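Local atomic coordinates of nisin immunity protein (Lactococcus lactis subsp. lactis, PDB entry 5XHB), a protein that takes part in the immunity of the producing bacterium against externally supplied nisin, as a lipoprotein of the cell membrane. Residues 156-161 with 194-199; 164-169 with 190-195. All blocks are in the same frame, centred on the assembly; numbering follows the deposited sequence.

Overall arrangement
Contacts 1 and 2 are two places along one antiparallel strand pair, 151-165 with 191-202, their centres about 16 Å apart. Along the chain the order is 156-161, 164-169, 190-195, 194-199, so contact 2 comes later on the first strand and earlier on the second, overlapping contact 1 at Trp194 and Asp195; residues 178-188 of the connection are not modelled. Strand 151-165 is the outermost strand on its side of a seven-stranded antiparallel sheet, beside 191-202, and all four segments belong to the Spa1 C-terminal domain. Together they follow the pairing of the edge strand with its neighbour from the bulge at 157-160 to the end of the ladder at Asp165 and Arg191.

Contact 1: 156-161 with 194-199; sequences DVLAEV and WDYGEI
The carbonyl oxygen of Glu160 is gripped by two donors: Tyr196 N at 2.9 Å, with a nearly straight N-H...O angle of 171°, and a water that also donates to Tyr196 O. A CA-H...O contact from Asp195 adds to it, and CD1 of the Tyr196 ring comes edge-on to the same Glu160 O at 3.5 Å. In return Glu160 N donates to Tyr196 O, lying in the carbonyl plane on a lone pair. Further along, Leu158 N reaches Gly197 O at 2.9 Å from above the carbonyl plane, and Ile199 N bonds Asp156 O at 2.8 Å; the reverse bond, Asp156 N to Ile199 O, is weak. Leu158 points toward the partner strand. Its CG stands anti to its carbonyl carbon (chi1 -70°), and beyond it CD1 lies 3.8 Å from both Tyr196 CB and Ile199 CD1, so this one methyl touches both the root of the tyrosine side chain and the end of the isoleucine. The Tyr196 hydroxyl is held by Ser129 O. Val161 and Asp195 lie side by side, Asp195 OD1 3.5 Å from Val161 CG2. The register slips by one between Val157 and Glu160: Ala159, at positive phi (51°), and Glu160 both face Tyr196. This is a G1 beta bulge in an antiparallel ladder, here on the edge strand of the Spa1 C-terminal domain sheet.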
ATOM      1  N   ASP A 156      -9.780  -6.867   1.052  1.00 10.85           N
ATOM      2  CA  ASP A 156     -10.963  -6.545   1.854  1.00 13.03           C
ATOM      3  C   ASP A 156     -12.198  -6.778   1.016  1.00 14.43           C
ATOM      4  O   ASP A 156     -12.109  -7.064  -0.179  1.00 12.64           O
ATOM      5  CB  ASP A 156     -10.915  -5.085   2.341  1.00 15.86           C
ATOM      6  CG  ASP A 156     -11.834  -4.817   3.540  1.00 21.49           C
ATOM      7  OD1 ASP A 156     -12.451  -5.755   4.100  1.00 24.82           O
ATOM      8  OD2 ASP A 156     -11.922  -3.637   3.931  1.00 36.48           O
ATOM      9  N   VAL A 157     -13.361  -6.673   1.640  1.00 13.64           N
ATOM     10  CA  VAL A 157     -14.583  -6.668   0.868  1.00 13.24           C
ATOM     11  C   VAL A 157     -15.377  -5.435   1.304  1.00 17.24           C
ATOM     12  O   VAL A 157     -15.445  -5.105   2.494  1.00 15.35           O
ATOM     13  CB  VAL A 157     -15.375  -7.973   1.047  1.00 13.12           C
ATOM     14  CG1 VAL A 157     -15.729  -8.202   2.502  1.00 17.09           C
ATOM     15  CG2 VAL A 157     -16.603  -8.015   0.123  1.00 12.76           C
ATOM     16  N   LEU A 158     -15.911  -4.721   0.323  1.00 10.73           N
ATOM     17  CA  LEU A 158     -16.724  -3.551   0.592  1.00 15.13           C
ATOM     18  C   LEU A 158     -18.160  -3.990   0.891  1.00 15.75           C
ATOM     19  O   LEU A 158     -18.708  -3.651   1.947  1.00 16.33           O
ATOM     20  CB  LEU A 158     -16.673  -2.580  -0.594  1.00 14.78           C
ATOM     21  CG  LEU A 158     -15.315  -1.880  -0.771  1.00 18.17           C
ATOM     22  CD1 LEU A 158     -15.214  -1.131  -2.106  1.00 15.81           C
ATOM     23  CD2 LEU A 158     -15.089  -0.911   0.377  1.00 23.69           C
ATOM     24  N   ALA A 159     -18.746  -4.764  -0.026  1.00 12.39           N
ATOM     25  CA  ALA A 159     -20.141  -5.182   0.073  1.00 13.51           C
ATOM     26  C   ALA A 159     -21.044  -3.967   0.321  1.00 14.29           C
ATOM     27  O   ALA A 159     -21.780  -3.895   1.308  1.00 12.93           O
ATOM     28  CB  ALA A 159     -20.320  -6.243   1.171  1.00 14.53           C
ATOM     29  N   GLU A 160     -20.949  -3.010  -0.592  1.00 12.97           N
ATOM     30  CA  GLU A 160     -21.654  -1.746  -0.487  1.00 10.56           C
ATOM     31  C   GLU A 160     -22.411  -1.519  -1.754  1.00 10.70           C
ATOM     32  O   GLU A 160     -22.159  -2.173  -2.760  1.00 11.25           O
ATOM     33  CB  GLU A 160     -20.693  -0.566  -0.264  1.00 11.64           C
ATOM     34  CG  GLU A 160     -20.060  -0.519   1.098  1.00 16.65           C
ATOM     35  CD  GLU A 160     -21.003   0.047   2.119  1.00 24.18           C
ATOM     36  OE1 GLU A 160     -21.830   0.906   1.736  1.00 24.36           O
ATOM     37  OE2 GLU A 160     -20.917  -0.356   3.297  1.00 26.20           O
ATOM     38  N   VAL A 161     -23.338  -0.575  -1.689  1.00 12.51           N
ATOM     39  CA  VAL A 161     -24.112  -0.160  -2.836  1.00  9.85           C
ATOM     40  C   VAL A 161     -24.054   1.355  -2.921  1.00 12.06           C
ATOM     41  O   VAL A 161     -24.138   2.041  -1.894  1.00 12.50           O
ATOM     42  CB  VAL A 161     -25.584  -0.597  -2.730  1.00 12.26           C
ATOM     43  CG1 VAL A 161     -26.369  -0.038  -3.902  1.00 11.61           C
ATOM     44  CG2 VAL A 161     -25.703  -2.129  -2.652  1.00 11.93           C
ATOM     45  N   TRP A 194     -23.896   0.958  -8.642  1.00 12.66           N
ATOM     46  CA  TRP A 194     -22.730   0.089  -8.546  1.00 13.39           C
ATOM     47  C   TRP A 194     -22.809  -0.720  -7.278  1.00 10.97           C
ATOM     48  O   TRP A 194     -23.087  -0.179  -6.211  1.00 11.57           O
ATOM     49  CB  TRP A 194     -21.431   0.889  -8.544  1.00 11.72           C
ATOM     50  CG  TRP A 194     -20.964   1.316  -9.889  1.00 13.64           C
ATOM     51  CD1 TRP A 194     -21.631   1.212 -11.087  1.00 13.53           C
ATOM     52  CD2 TRP A 194     -19.695   1.899 -10.180  1.00 12.87           C
ATOM     53  NE1 TRP A 194     -20.844   1.728 -12.105  1.00 13.81           N
ATOM     54  CE2 TRP A 194     -19.651   2.148 -11.570  1.00 14.18           C
ATOM     55  CE3 TRP A 194     -18.593   2.248  -9.396  1.00 16.64           C
ATOM     56  CZ2 TRP A 194     -18.538   2.722 -12.192  1.00 16.10           C
ATOM     57  CZ3 TRP A 194     -17.487   2.817 -10.016  1.00 16.62           C
ATOM     58  CH2 TRP A 194     -17.469   3.043 -11.403  1.00 17.35           C
ATOM     59  N   ASP A 195     -22.560  -2.017  -7.403  1.00  8.06           N
ATOM     60  CA  ASP A 195     -22.508  -2.893  -6.250  1.00 10.46           C
ATOM     61  C   ASP A 195     -21.044  -3.273  -6.072  1.00 11.89           C
ATOM     62  O   ASP A 195     -20.451  -3.853  -6.970  1.00 11.01           O
ATOM     63  CB  ASP A 195     -23.401  -4.119  -6.468  1.00 11.61           C
ATOM     64  CG  ASP A 195     -24.847  -3.723  -6.788  1.00 15.08           C
ATOM     65  OD1 ASP A 195     -25.355  -2.803  -6.118  1.00 13.73           O
ATOM     66  OD2 ASP A 195     -25.461  -4.296  -7.716  1.00 14.76           O
ATOM     67  N   TYR A 196     -20.465  -2.905  -4.936  1.00 10.05           N
ATOM     68  CA  TYR A 196     -19.015  -3.006  -4.738  1.00 11.18           C
ATOM     69  C   TYR A 196     -18.674  -4.257  -3.952  1.00 12.32           C
ATOM     70  O   TYR A 196     -19.169  -4.446  -2.827  1.00 10.87           O
ATOM     71  CB  TYR A 196     -18.470  -1.796  -3.981  1.00 12.00           C
ATOM     72  CG  TYR A 196     -18.797  -0.439  -4.565  1.00 11.08           C
ATOM     73  CD1 TYR A 196     -20.098   0.052  -4.553  1.00 12.88           C
ATOM     74  CD2 TYR A 196     -17.792   0.380  -5.060  1.00  9.84           C
ATOM     75  CE1 TYR A 196     -20.400   1.317  -5.063  1.00 11.22           C
ATOM     76  CE2 TYR A 196     -18.088   1.650  -5.582  1.00 11.28           C
ATOM     77  CZ  TYR A 196     -19.399   2.108  -5.563  1.00 13.52           C
ATOM     78  OH  TYR A 196     -19.712   3.353  -6.065  1.00 15.31           O
ATOM     79  N   GLY A 197     -17.815  -5.093  -4.522  1.00 12.66           N
ATOM     80  CA  GLY A 197     -17.460  -6.346  -3.882  1.00 12.13           C
ATOM     81  C   GLY A 197     -16.077  -6.326  -3.246  1.00 13.49           C
ATOM     82  O   GLY A 197     -15.767  -5.457  -2.429  1.00 13.70           O
ATOM     83  N   GLU A 198     -15.244  -7.289  -3.632  1.00  9.75           N
ATOM     84  CA  GLU A 198     -13.923  -7.440  -3.024  1.00 11.09           C
ATOM     85  C   GLU A 198     -12.926  -6.437  -3.576  1.00 11.00           C
ATOM     86  O   GLU A 198     -13.095  -5.925  -4.680  1.00  9.65           O
ATOM     87  CB  GLU A 198     -13.399  -8.857  -3.251  1.00 13.35           C
ATOM     88  CG  GLU A 198     -14.271  -9.916  -2.631  1.00 14.81           C
ATOM     89  CD  GLU A 198     -13.723 -11.316  -2.823  1.00 22.02           C
ATOM     90  OE1 GLU A 198     -12.769 -11.513  -3.615  1.00 18.25           O
ATOM     91  OE2 GLU A 198     -14.266 -12.229  -2.180  1.00 20.99           O
ATOM     92  N   ILE A 199     -11.875  -6.186  -2.803  1.00  8.50           N
ATOM     93  CA  ILE A 199     -10.716  -5.451  -3.297  1.00 10.70           C
ATOM     94  C   ILE A 199      -9.516  -6.394  -3.271  1.00 11.33           C
ATOM     95  O   ILE A 199      -9.306  -7.114  -2.292  1.00 12.16           O
ATOM     96  CB  ILE A 199     -10.438  -4.179  -2.463  1.00 11.96           C
ATOM     97  CG1 ILE A 199     -11.526  -3.142  -2.768  1.00 13.37           C
ATOM     98  CG2 ILE A 199      -9.071  -3.590  -2.826  1.00 12.33           C
ATOM     99  CD1 ILE A 199     -11.578  -2.019  -1.822  1.00 19.08           C
TER
HETATM  100  O   HOH W   1     -22.373  -5.023  -3.078  1.00 19.10           O

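Contact 2: 164-169 with 190-195; sequences FDSVSG and SRTEWD
Phe164 carries CG between its backbone N and carbonyl carbon (chi1 53°), which brings the ring over toward the partner strand, and Thr192 has OG1 anti to its carbonyl carbon (chi1 -64°) with CG2 anti to N; Thr192 CG2 lies 3.6 Å from Phe164 CZ while OG1 meets Ser166. Thr192 CB stands over the Phe164 face, a CH-pi contact 4.1 Å from the centroid, and Thr192 O also lies over a face of this ring. The Phe164 edge meets the face of the Trp194 five-membered ring: the planes stand at 89°, and Phe164 CE2 approaches Trp194 CG at 3.7 Å, the mark of a T-shaped pair. Arg130 touches both aromatic side chains from a neighbouring loop. The backbones close a hydrogen-bonded pair here, Phe164 N to Thr192 O at 2.9 Å and Thr192 N to Phe164 O at 2.8 Å. Ser166 continues the link past the strand end: its N donates to Ser190 O from above the carbonyl plane, and its OG bridges two hydroxyls, Thr192 OG1 at 2.6 Å and Ser190 OG at 2.9 Å. Asp165 OD1 accepts from Val167 N and Ser168 N and from a water that in turn takes the N-H of Ser190; Asp165 OD2 accepts from Gln189 NE2. The arrangement is an Asx turn, extended to an Asx motif, that ends the edge strand of an antiparallel beta ladder.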
ATOM      1  N   PHE A 164     -25.970   6.581  -7.955  1.00 13.47           N
ATOM      2  CA  PHE A 164     -25.396   7.910  -8.096  1.00 13.36           C
ATOM      3  C   PHE A 164     -25.752   8.514  -9.428  1.00 15.90           C
ATOM      4  O   PHE A 164     -26.136   7.811 -10.348  1.00 14.59           O
ATOM      5  CB  PHE A 164     -23.866   7.892  -7.907  1.00 13.27           C
ATOM      6  CG  PHE A 164     -23.136   6.902  -8.789  1.00 12.96           C
ATOM      7  CD1 PHE A 164     -22.746   7.246 -10.071  1.00 12.79           C
ATOM      8  CD2 PHE A 164     -22.825   5.631  -8.312  1.00 13.04           C
ATOM      9  CE1 PHE A 164     -22.054   6.337 -10.883  1.00 15.19           C
ATOM     10  CE2 PHE A 164     -22.148   4.709  -9.117  1.00 13.70           C
ATOM     11  CZ  PHE A 164     -21.763   5.062 -10.400  1.00 13.85           C
ATOM     12  N   ASP A 165     -25.663   9.837  -9.501  1.00 15.89           N
ATOM     13  CA  ASP A 165     -25.848  10.543 -10.759  1.00 17.54           C
ATOM     14  C   ASP A 165     -24.829  10.044 -11.758  1.00 15.77           C
ATOM     15  O   ASP A 165     -23.635  10.082 -11.489  1.00 18.04           O
ATOM     16  CB  ASP A 165     -25.695  12.053 -10.559  1.00 18.03           C
ATOM     17  CG  ASP A 165     -26.089  12.839 -11.788  1.00 24.25           C
ATOM     18  OD1 ASP A 165     -25.396  12.704 -12.821  1.00 21.52           O
ATOM     19  OD2 ASP A 165     -27.090  13.586 -11.715  1.00 22.58           O
ATOM     20  N   SER A 166     -25.289   9.594 -12.918  1.00 17.55           N
ATOM     21  CA  SER A 166     -24.393   8.973 -13.893  1.00 18.76           C
ATOM     22  C   SER A 166     -23.285   9.897 -14.385  1.00 23.54           C
ATOM     23  O   SER A 166     -22.200   9.440 -14.734  1.00 19.78           O
ATOM     24  CB  SER A 166     -25.190   8.467 -15.090  1.00 20.22           C
ATOM     25  OG  SER A 166     -26.138   7.503 -14.682  1.00 24.02           O
ATOM     26  N   VAL A 167     -23.556  11.197 -14.412  1.00 20.07           N
ATOM     27  CA  VAL A 167     -22.582  12.152 -14.917  1.00 20.22           C
ATOM     28  C   VAL A 167     -21.665  12.699 -13.821  1.00 19.46           C
ATOM     29  O   VAL A 167     -20.454  12.739 -13.998  1.00 23.16           O
ATOM     30  CB  VAL A 167     -23.275  13.336 -15.625  1.00 24.04           C
ATOM     31  CG1 VAL A 167     -22.249  14.415 -16.018  1.00 23.52           C
ATOM     32  CG2 VAL A 167     -24.036  12.850 -16.841  1.00 23.20           C
ATOM     33  N   SER A 168     -22.230  13.092 -12.683  1.00 18.08           N
ATOM     34  CA  SER A 168     -21.446  13.749 -11.637  1.00 18.62           C
ATOM     35  C   SER A 168     -20.838  12.817 -10.591  1.00 19.72           C
ATOM     36  O   SER A 168     -19.922  13.213  -9.866  1.00 16.45           O
ATOM     37  CB  SER A 168     -22.300  14.778 -10.909  1.00 18.64           C
ATOM     38  OG  SER A 168     -23.287  14.152 -10.086  1.00 18.98           O
ATOM     39  N   GLY A 169     -21.385  11.608 -10.466  1.00 19.22           N
ATOM     40  CA  GLY A 169     -20.906  10.675  -9.463  1.00 16.24           C
ATOM     41  C   GLY A 169     -21.447  10.875  -8.058  1.00 15.17           C
ATOM     42  O   GLY A 169     -21.080  10.137  -7.144  1.00 12.89           O
ATOM     43  N   SER A 190     -30.045  11.038 -14.859  1.00 27.01           N
ATOM     44  CA  SER A 190     -29.729   9.635 -15.083  1.00 28.68           C
ATOM     45  C   SER A 190     -29.028   9.080 -13.850  1.00 27.34           C
ATOM     46  O   SER A 190     -28.197   9.756 -13.244  1.00 21.42           O
ATOM     47  CB  SER A 190     -28.861   9.466 -16.323  1.00 27.32           C
ATOM     48  OG  SER A 190     -28.352   8.146 -16.415  1.00 35.87           O
ATOM     49  N   ARG A 191     -29.371   7.849 -13.473  1.00 25.14           N
ATOM     50  CA  ARG A 191     -28.776   7.224 -12.294  1.00 21.99           C
ATOM     51  C   ARG A 191     -28.063   5.912 -12.637  1.00 23.05           C
ATOM     52  O   ARG A 191     -28.452   5.194 -13.558  1.00 18.23           O
ATOM     53  CB  ARG A 191     -29.845   6.977 -11.228  1.00 21.80           C
ATOM     54  CG  ARG A 191     -30.488   8.251 -10.669  1.00 26.62           C
ATOM     55  CD  ARG A 191     -31.631   7.916  -9.713  1.00 32.87           C
ATOM     56  NE  ARG A 191     -32.069   9.085  -8.953  1.00 34.35           N
ATOM     57  CZ  ARG A 191     -33.012   9.058  -8.015  1.00 40.60           C
ATOM     58  NH1 ARG A 191     -33.620   7.921  -7.709  1.00 33.12           N
ATOM     59  NH2 ARG A 191     -33.344  10.171  -7.374  1.00 44.49           N
ATOM     60  N   THR A 192     -27.018   5.604 -11.880  1.00 17.42           N
ATOM     61  CA  THR A 192     -26.251   4.383 -12.080  1.00 14.42           C
ATOM     62  C   THR A 192     -26.110   3.689 -10.736  1.00 16.02           C
ATOM     63  O   THR A 192     -25.810   4.357  -9.744  1.00 15.87           O
ATOM     64  CB  THR A 192     -24.859   4.696 -12.673  1.00 19.64           C
ATOM     65  OG1 THR A 192     -25.023   5.269 -13.976  1.00 23.23           O
ATOM     66  CG2 THR A 192     -24.002   3.444 -12.776  1.00 20.06           C
ATOM     67  N   GLU A 193     -26.347   2.379 -10.687  1.00 13.50           N
ATOM     68  CA  GLU A 193     -26.074   1.623  -9.466  1.00 14.51           C
ATOM     69  C   GLU A 193     -24.805   0.789  -9.601  1.00 11.95           C
ATOM     70  O   GLU A 193     -24.656   0.000 -10.541  1.00 14.64           O
ATOM     71  CB  GLU A 193     -27.234   0.693  -9.082  1.00 15.47           C
ATOM     72  CG  GLU A 193     -26.876  -0.161  -7.846  1.00 13.47           C
ATOM     73  CD  GLU A 193     -28.026  -1.005  -7.288  1.00 18.00           C
ATOM     74  OE1 GLU A 193     -29.205  -0.673  -7.511  1.00 18.42           O
ATOM     75  OE2 GLU A 193     -27.739  -2.018  -6.618  1.00 14.39           O
ATOM     76  N   TRP A 194     -23.896   0.958  -8.642  1.00 12.66           N
ATOM     77  CA  TRP A 194     -22.730   0.089  -8.546  1.00 13.39           C
ATOM     78  C   TRP A 194     -22.809  -0.720  -7.278  1.00 10.97           C
ATOM     79  O   TRP A 194     -23.087  -0.179  -6.211  1.00 11.57           O
ATOM     80  CB  TRP A 194     -21.431   0.889  -8.544  1.00 11.72           C
ATOM     81  CG  TRP A 194     -20.964   1.316  -9.889  1.00 13.64           C
ATOM     82  CD1 TRP A 194     -21.631   1.212 -11.087  1.00 13.53           C
ATOM     83  CD2 TRP A 194     -19.695   1.899 -10.180  1.00 12.87           C
ATOM     84  NE1 TRP A 194     -20.844   1.728 -12.105  1.00 13.81           N
ATOM     85  CE2 TRP A 194     -19.651   2.148 -11.570  1.00 14.18           C
ATOM     86  CE3 TRP A 194     -18.593   2.248  -9.396  1.00 16.64           C
ATOM     87  CZ2 TRP A 194     -18.538   2.722 -12.192  1.00 16.10           C
ATOM     88  CZ3 TRP A 194     -17.487   2.817 -10.016  1.00 16.62           C
ATOM     89  CH2 TRP A 194     -17.469   3.043 -11.403  1.00 17.35           C
ATOM     90  N   ASP A 195     -22.560  -2.017  -7.403  1.00  8.06           N
ATOM     91  CA  ASP A 195     -22.508  -2.893  -6.250  1.00 10.46           C
ATOM     92  C   ASP A 195     -21.044  -3.273  -6.072  1.00 11.89           C
ATOM     93  O   ASP A 195     -20.451  -3.853  -6.970  1.00 11.01           O
ATOM     94  CB  ASP A 195     -23.401  -4.119  -6.468  1.00 11.61           C
ATOM     95  CG  ASP A 195     -24.847  -3.723  -6.788  1.00 15.08           C
ATOM     96  OD1 ASP A 195     -25.355  -2.803  -6.118  1.00 13.73           O
ATOM     97  OD2 ASP A 195     -25.461  -4.296  -7.716  1.00 14.76           O
TER
HETATM   98  O   HOH W   2     -27.150  12.472 -15.018  1.00 29.64           O